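Local coordinates for YHDH (Escherichia coli, PDB 1O89), which probably catalyses the NADPH-dependent reduction of acrylyl-CoA to propanoyl-CoA as a homodimeric member of the zinc-containing alcohol dehydrogenase family, at residues Asp50-Val55 against Gln122-Gly127; Gln102-Thr107 against Asp128-Met133; Glu170-Gly175 against Gln231-Ala236. All blocks are in the same frame, centred on the assembly; numbering follows the deposited sequence.

Contact 1 (Asp50-Val55 against Gln122-Gly127)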
# COMPACT_ATOMS: atom_id res chain seq x y z
N ASP A 50 28.73 20.74 -2.94
CA ASP A 50 30.07 20.32 -3.38
C ASP A 50 30.18 20.05 -4.89
O ASP A 50 31.24 19.67 -5.37
CB ASP A 50 30.58 19.11 -2.57
CG ASP A 50 29.55 18.01 -2.41
OD1 ASP A 50 28.66 17.90 -3.27
OD2 ASP A 50 29.56 17.21 -1.45
N VAL A 51 29.10 20.26 -5.63
CA VAL A 51 29.13 20.15 -7.08
C VAL A 51 28.43 21.34 -7.70
O VAL A 51 27.26 21.61 -7.39
CB VAL A 51 28.47 18.85 -7.60
CG1 VAL A 51 28.72 18.69 -9.10
CG2 VAL A 51 28.99 17.63 -6.84
N THR A 52 29.15 22.07 -8.55
CA THR A 52 28.58 23.13 -9.36
C THR A 52 28.38 22.63 -10.79
O THR A 52 29.28 22.04 -11.37
CB THR A 52 29.47 24.37 -9.31
OG1 THR A 52 29.63 24.78 -7.96
CG2 THR A 52 28.80 25.57 -9.98
N VAL A 53 27.19 22.87 -11.33
CA VAL A 53 26.82 22.42 -12.67
C VAL A 53 26.50 23.63 -13.57
O VAL A 53 25.76 24.54 -13.18
CB VAL A 53 25.58 21.49 -12.62
CG1 VAL A 53 25.22 20.97 -14.01
CG2 VAL A 53 25.81 20.32 -11.66
N ASP A 54 27.12 23.63 -14.76
CA ASP A 54 26.76 24.51 -15.88
C ASP A 54 25.49 23.98 -16.53
O ASP A 54 25.52 22.97 -17.24
CB ASP A 54 27.87 24.55 -16.93
CG ASP A 54 29.09 25.31 -16.47
OD1 ASP A 54 28.94 26.35 -15.79
OD2 ASP A 54 30.25 24.94 -16.72
N VAL A 55 24.37 24.63 -16.27
CA VAL A 55 23.08 24.17 -16.73
C VAL A 55 22.95 24.50 -18.21
O VAL A 55 23.28 25.60 -18.67
CB VAL A 55 21.95 24.81 -15.90
CG1 VAL A 55 20.57 24.33 -16.36
CG2 VAL A 55 22.15 24.49 -14.44
N GLN A 122 24.04 28.44 -13.62
CA GLN A 122 24.73 27.56 -12.69
C GLN A 122 23.84 27.17 -11.54
O GLN A 122 23.02 27.96 -11.09
CB GLN A 122 25.97 28.25 -12.14
CG GLN A 122 26.92 28.85 -13.18
CD GLN A 122 28.17 29.38 -12.54
OE1 GLN A 122 28.57 28.89 -11.49
NE2 GLN A 122 28.80 30.38 -13.16
N ALA A 123 24.00 25.93 -11.08
CA ALA A 123 23.37 25.44 -9.86
C ALA A 123 24.42 24.74 -9.00
O ALA A 123 25.30 24.06 -9.51
CB ALA A 123 22.27 24.48 -10.22
N ARG A 124 24.37 24.97 -7.69
CA ARG A 124 25.25 24.30 -6.73
C ARG A 124 24.40 23.38 -5.86
O ARG A 124 23.45 23.82 -5.21
CB ARG A 124 26.03 25.31 -5.88
CG ARG A 124 27.19 24.70 -5.09
CD ARG A 124 28.17 25.69 -4.44
NE ARG A 124 28.79 26.60 -5.40
CZ ARG A 124 29.38 27.76 -5.10
NH1 ARG A 124 29.44 28.20 -3.84
NH2 ARG A 124 29.92 28.49 -6.08
N VAL A 125 24.74 22.10 -5.88
CA VAL A 125 23.99 21.06 -5.21
C VAL A 125 24.90 20.04 -4.54
O VAL A 125 26.11 20.02 -4.77
CB VAL A 125 23.09 20.32 -6.22
CG1 VAL A 125 22.03 21.28 -6.81
CG2 VAL A 125 23.92 19.67 -7.34
N LYS A 126 24.31 19.21 -3.69
CA LYS A 126 25.00 18.06 -3.13
C LYS A 126 25.13 16.97 -4.20
O LYS A 126 24.22 16.75 -4.98
CB LYS A 126 24.22 17.51 -1.93
CG LYS A 126 24.07 18.50 -0.79
CD LYS A 126 23.37 17.85 0.41
CE LYS A 126 23.56 18.66 1.69
NZ LYS A 126 22.30 19.32 2.17
N GLY A 127 26.28 16.29 -4.23
CA GLY A 127 26.56 15.28 -5.23
C GLY A 127 25.61 14.11 -5.15
O GLY A 127 25.26 13.52 -6.18
O HOH W 1 27.60 15.15 -1.79
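Gln122, Thr52 and Val51 bury the most surface where strands 51-55 and 122-125 run antiparallel in the GroES-like domain. Thr52 faces Arg124 in a non-hydrogen-bonded pair. Its OG1 accepts a bent hydrogen bond from Arg124 NE at 3.3 Å and lies 23° out of the guanidinium plane. With chi1 at -58°, Thr52 OG1 sits beside its backbone N, and the CG2 methyl turns to Gln122 OE1, 3.7 Å away. Gln122 lies alongside Asp54, pointing the same way, with the amide and carboxylate planes nearly perpendicular. The amide NE2 is bonded to Glu43, and Asp54 OD1 is salt-bridged to Arg91. Gln122 OE1 is buried and has no polar partner in the model. Val51 N and O both bond to the backbone of Val125; the bond from Val125 N to Val51 O is nearly straight at 3.0 Å. Val51 CG2 packs on Gly127 CA at 3.7 Å. Asp50 and Val51 face Val125 in a classic beta bulge. From it the Asp50 carboxylate turns to Gly127: OD1 takes its N-H through the syn lone pair, 3.0 Å from Gly127 N. Strand 85-93 pairs with the other edge of 51-59. Val53 and Val125 pack on Val104 and Leu106 of strand 103-107, respectively.

Contact 2 (Gln102-Thr107 against Asp128-Met133)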
# COMPACT_ATOMS: atom_id res chain seq x y z
N GLN A 102 31.62 16.41 -17.13
CA GLN A 102 30.68 15.28 -17.08
C GLN A 102 29.22 15.74 -17.16
O GLN A 102 28.79 16.57 -16.36
CB GLN A 102 30.87 14.52 -15.78
CG GLN A 102 30.02 13.28 -15.63
CD GLN A 102 30.28 12.56 -14.32
OE1 GLN A 102 30.95 13.09 -13.43
NE2 GLN A 102 29.75 11.35 -14.19
N GLU A 103 28.46 15.18 -18.10
CA GLU A 103 27.04 15.47 -18.13
C GLU A 103 26.29 14.74 -17.00
O GLU A 103 26.56 13.57 -16.70
CB GLU A 103 26.38 15.24 -19.50
CG GLU A 103 26.74 13.98 -20.26
CD GLU A 103 27.08 14.23 -21.73
OE1 GLU A 103 26.91 15.39 -22.18
OE2 GLU A 103 27.52 13.28 -22.43
N VAL A 104 25.40 15.48 -16.36
CA VAL A 104 24.58 15.00 -15.26
C VAL A 104 23.16 15.56 -15.41
O VAL A 104 22.91 16.49 -16.18
CB VAL A 104 25.17 15.44 -13.87
CG1 VAL A 104 26.48 14.74 -13.58
CG2 VAL A 104 25.35 16.97 -13.78
N LEU A 105 22.23 14.96 -14.69
CA LEU A 105 20.92 15.58 -14.49
C LEU A 105 20.53 15.57 -13.04
O LEU A 105 21.14 14.90 -12.20
CB LEU A 105 19.85 14.96 -15.41
CG LEU A 105 19.17 13.59 -15.27
CD1 LEU A 105 20.07 12.50 -15.77
CD2 LEU A 105 18.59 13.26 -13.88
N LEU A 106 19.49 16.34 -12.74
CA LEU A 106 18.91 16.40 -11.42
C LEU A 106 17.43 16.62 -11.54
O LEU A 106 16.99 17.43 -12.37
CB LEU A 106 19.52 17.56 -10.62
CG LEU A 106 19.00 17.66 -9.18
CD1 LEU A 106 20.09 18.10 -8.21
CD2 LEU A 106 17.78 18.61 -9.05
N THR A 107 16.66 15.86 -10.76
CA THR A 107 15.28 16.20 -10.42
C THR A 107 15.08 16.08 -8.91
O THR A 107 15.76 15.30 -8.24
CB THR A 107 14.27 15.33 -11.19
OG1 THR A 107 14.39 13.95 -10.79
CG2 THR A 107 14.62 15.33 -12.68
N ASP A 128 25.18 13.79 -3.93
CA ASP A 128 24.15 12.77 -3.66
C ASP A 128 22.82 13.02 -4.38
O ASP A 128 22.01 12.10 -4.52
CB ASP A 128 23.84 12.70 -2.16
CG ASP A 128 25.05 12.36 -1.30
OD1 ASP A 128 25.82 11.45 -1.68
OD2 ASP A 128 25.28 12.93 -0.22
N TRP A 129 22.58 14.27 -4.78
CA TRP A 129 21.34 14.65 -5.45
C TRP A 129 21.38 14.47 -6.95
O TRP A 129 20.33 14.46 -7.60
CB TRP A 129 21.01 16.12 -5.16
CG TRP A 129 20.66 16.41 -3.75
CD1 TRP A 129 20.46 15.50 -2.76
CD2 TRP A 129 20.48 17.70 -3.17
NE1 TRP A 129 20.16 16.16 -1.59
CE2 TRP A 129 20.17 17.51 -1.81
CE3 TRP A 129 20.54 19.01 -3.66
CZ2 TRP A 129 19.92 18.57 -0.94
CZ3 TRP A 129 20.30 20.07 -2.80
CH2 TRP A 129 19.99 19.84 -1.45
N LEU A 130 22.58 14.34 -7.52
CA LEU A 130 22.74 14.26 -8.98
C LEU A 130 22.70 12.85 -9.51
O LEU A 130 22.98 11.89 -8.81
CB LEU A 130 24.07 14.88 -9.43
CG LEU A 130 24.27 16.36 -9.20
CD1 LEU A 130 25.76 16.65 -9.23
CD2 LEU A 130 23.55 17.18 -10.25
N VAL A 131 22.38 12.75 -10.79
CA VAL A 131 22.41 11.49 -11.49
C VAL A 131 23.36 11.62 -12.67
O VAL A 131 23.21 12.52 -13.51
CB VAL A 131 21.01 11.09 -12.00
CG1 VAL A 131 21.06 9.75 -12.74
CG2 VAL A 131 20.03 11.03 -10.83
N ALA A 132 24.34 10.71 -12.74
CA ALA A 132 25.22 10.61 -13.90
C ALA A 132 24.36 10.37 -15.14
O ALA A 132 23.48 9.52 -15.11
CB ALA A 132 26.21 9.47 -13.72
N MET A 133 24.61 11.14 -16.20
CA MET A 133 23.81 11.06 -17.41
C MET A 133 23.83 9.60 -17.85
O MET A 133 24.89 9.08 -18.12
CB MET A 133 24.38 11.95 -18.53
CG MET A 133 23.48 12.10 -19.76
SD MET A 133 21.97 13.12 -19.39
CE MET A 133 20.89 12.17 -19.85
O HOH W 2 18.06 13.87 -9.12
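Leu105 and Val131 form an antiparallel hydrogen-bonded pair in the GroES-like domain, where the short strand 131-132 joins strand 103-107. Leu105 N reaches Val131 O at 2.9 Å, and Val131 N returns the bond to Leu105 O at the same length. The two side chains lie side by side and point the same way. Leu105 CD2 rests against Val131 CB at 3.8 Å, and its CD1 meets Met133 SD. An alanine in this place lacks the branched end, and would probably leave a gap where Leu105 CD2 and CD1 meet Val131 CB and Met133 SD. Met133 N bonds to Glu103 O at 3.2 Å, and the Met133 side chain crosses Glu103 obliquely, its CB 3.6 Å from Glu103 CG. Leu106 places its CG anti to the backbone N (chi1 -178°), which brings CD1 alongside Trp129 CB at 3.8 Å. Val104 CG2 meets Leu130 CD2 at 4.0 Å.

The next shell holds these groups in place. Strand 85-93 bonds to the backbone of Val104 and Leu106. Trp300 of helix 293-306 packs on Leu105, and Arg296 of the same helix on Val131. The Trp129 ring stacks with Trp109 and meets His115 edge-to-face. The Leu106 side chain is about 10 Å from that of Ser288, which binds NADP(+). Past the paired residues a water joins the segments: it accepts from Thr107 N and donates to Trp129 O, 2.8 Å from the water oxygen.

Contact 3 (Glu170-Gly175 against Gln231-Ala236)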
# COMPACT_ATOMS: atom_id res chain seq x y z
N GLU A 170 -6.40 -5.23 -16.88
CA GLU A 170 -6.31 -3.85 -17.34
C GLU A 170 -5.66 -2.96 -16.29
O GLU A 170 -5.90 -3.10 -15.09
CB GLU A 170 -7.71 -3.32 -17.69
CG GLU A 170 -8.32 -3.94 -18.93
CD GLU A 170 -9.50 -3.13 -19.46
OE1 GLU A 170 -10.37 -2.76 -18.66
OE2 GLU A 170 -9.55 -2.86 -20.68
N ILE A 171 -4.84 -2.02 -16.75
CA ILE A 171 -4.26 -1.01 -15.89
C ILE A 171 -4.92 0.33 -16.16
O ILE A 171 -4.89 0.80 -17.29
CB ILE A 171 -2.75 -0.88 -16.11
CG1 ILE A 171 -2.06 -2.25 -16.08
CG2 ILE A 171 -2.13 0.05 -15.05
CD1 ILE A 171 -2.22 -3.01 -14.77
N VAL A 172 -5.49 0.94 -15.13
CA VAL A 172 -6.06 2.27 -15.25
C VAL A 172 -5.06 3.36 -14.83
O VAL A 172 -4.45 3.28 -13.77
CB VAL A 172 -7.40 2.41 -14.47
CG1 VAL A 172 -7.22 2.30 -12.95
CG2 VAL A 172 -8.12 3.69 -14.85
N VAL A 173 -4.90 4.38 -15.67
CA VAL A 173 -4.09 5.55 -15.35
C VAL A 173 -5.00 6.78 -15.22
O VAL A 173 -5.72 7.11 -16.16
CB VAL A 173 -3.05 5.82 -16.44
CG1 VAL A 173 -2.21 7.04 -16.07
CG2 VAL A 173 -2.17 4.59 -16.65
N THR A 174 -4.99 7.43 -14.07
CA THR A 174 -5.79 8.63 -13.89
C THR A 174 -4.96 9.89 -14.21
O THR A 174 -3.73 9.82 -14.31
CB THR A 174 -6.38 8.67 -12.48
OG1 THR A 174 -5.34 8.78 -11.52
CG2 THR A 174 -7.09 7.35 -12.12
N GLY A 175 -5.64 11.01 -14.42
CA GLY A 175 -5.02 12.25 -14.89
C GLY A 175 -4.09 12.00 -16.07
O GLY A 175 -2.99 12.55 -16.16
N GLN A 231 -14.81 -5.77 -9.41
CA GLN A 231 -13.37 -5.86 -9.65
C GLN A 231 -13.07 -5.73 -11.15
O GLN A 231 -13.42 -6.61 -11.92
CB GLN A 231 -12.83 -7.21 -9.16
CG GLN A 231 -12.65 -7.34 -7.66
CD GLN A 231 -12.46 -8.78 -7.23
OE1 GLN A 231 -11.33 -9.28 -7.21
NE2 GLN A 231 -13.55 -9.46 -6.91
N VAL A 232 -12.41 -4.64 -11.54
CA VAL A 232 -12.04 -4.43 -12.95
C VAL A 232 -10.54 -4.18 -13.22
O VAL A 232 -10.07 -4.50 -14.30
CB VAL A 232 -12.90 -3.30 -13.63
CG1 VAL A 232 -14.33 -3.78 -13.86
CG2 VAL A 232 -12.91 -2.03 -12.81
N TRP A 233 -9.78 -3.65 -12.26
CA TRP A 233 -8.36 -3.32 -12.52
C TRP A 233 -7.34 -4.25 -11.88
O TRP A 233 -7.43 -4.55 -10.69
CB TRP A 233 -8.01 -1.88 -12.09
CG TRP A 233 -9.03 -0.86 -12.40
CD1 TRP A 233 -9.66 -0.05 -11.50
CD2 TRP A 233 -9.54 -0.52 -13.68
NE1 TRP A 233 -10.56 0.76 -12.15
CE2 TRP A 233 -10.49 0.51 -13.49
CE3 TRP A 233 -9.29 -0.98 -14.98
CZ2 TRP A 233 -11.20 1.07 -14.55
CZ3 TRP A 233 -9.99 -0.41 -16.03
CH2 TRP A 233 -10.94 0.60 -15.81
N ALA A 234 -6.35 -4.69 -12.66
CA ALA A 234 -5.22 -5.46 -12.14
C ALA A 234 -4.25 -4.55 -11.41
O ALA A 234 -3.63 -4.93 -10.40
CB ALA A 234 -4.51 -6.18 -13.26
N GLY A 235 -4.09 -3.35 -11.96
CA GLY A 235 -3.24 -2.33 -11.38
C GLY A 235 -3.71 -0.94 -11.76
O GLY A 235 -4.60 -0.76 -12.61
N ALA A 236 -3.11 0.07 -11.12
CA ALA A 236 -3.49 1.45 -11.36
C ALA A 236 -2.35 2.42 -11.04
O ALA A 236 -1.55 2.18 -10.13
CB ALA A 236 -4.77 1.82 -10.55
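Glu170 O accepts the backbone N-H of Ala234 at 2.9 Å, the shorter of two hydrogen bonds between these segments. The donor sits slightly out of the carbonyl plane. The segments belong to neighbouring parallel strands, 170-173 and 233-238, in the middle of the six-stranded sheet of the Rossmann-type nucleotide-binding domain. Strand order 3-2-1-4-5-6 marks the fold. The Val172 side chain is about 10 Å from those of Ser199 and Arg219, which bind NADP(+). The second bond runs from Val172 N to Gly235 O at 3.2 Å. Ile171 CA also approaches Gly235 O, as a CA-H...O contact.

The side-chain contact centres on Val172, Glu170 and Trp233. Val172 CG1 sits over one face of the indole, 3.5 Å from the centroid of the five-membered ring and 3° off its normal, a CH-pi contact. Val172 has CG1 between its backbone N and carbonyl carbon (chi1 67°), a rotamer that lays this methyl on the ring. Val232 CG2 covers the opposite face, and Glu170 CB lies in plane at the edge. The ring is thus held between two valines, and NE1 is bonded to Gln251. The Glu170 carboxylate plane is turned 22° from the plane of the ring, with OE1 salt-bridged to Arg215.

Ile171 CD1 lies 3.4 Å from Gly235 N, and a side chain at Gly235 would probably crowd that methyl where it now sits. Val248 of helix 242-250 packs on Val172 and Ala236. On that face Val172 CG1 touches Ala236 CB at 3.5 Å, closer than usual for two methyls.

Of the strands in these contacts, 51-59 comes first from the N terminus and 103-107 follows. The chain then returns through 122-125 to close contact 1, and goes on to 131-132 to close contact 2. The segments of these two contacts alternate, so their loops cross. Both belong to one sheet of the GroES-like domain, and they touch: Val51 CG1 lies 3.6 Å from Leu130 CD1. Contact 3 opens after both have closed. Its loop carries the chain from strand 170-173 to strand 233-238 in the nucleotide-binding domain. It lies on the opposite side of the chain's centre, its nearest atoms about 18 Å from contact 2.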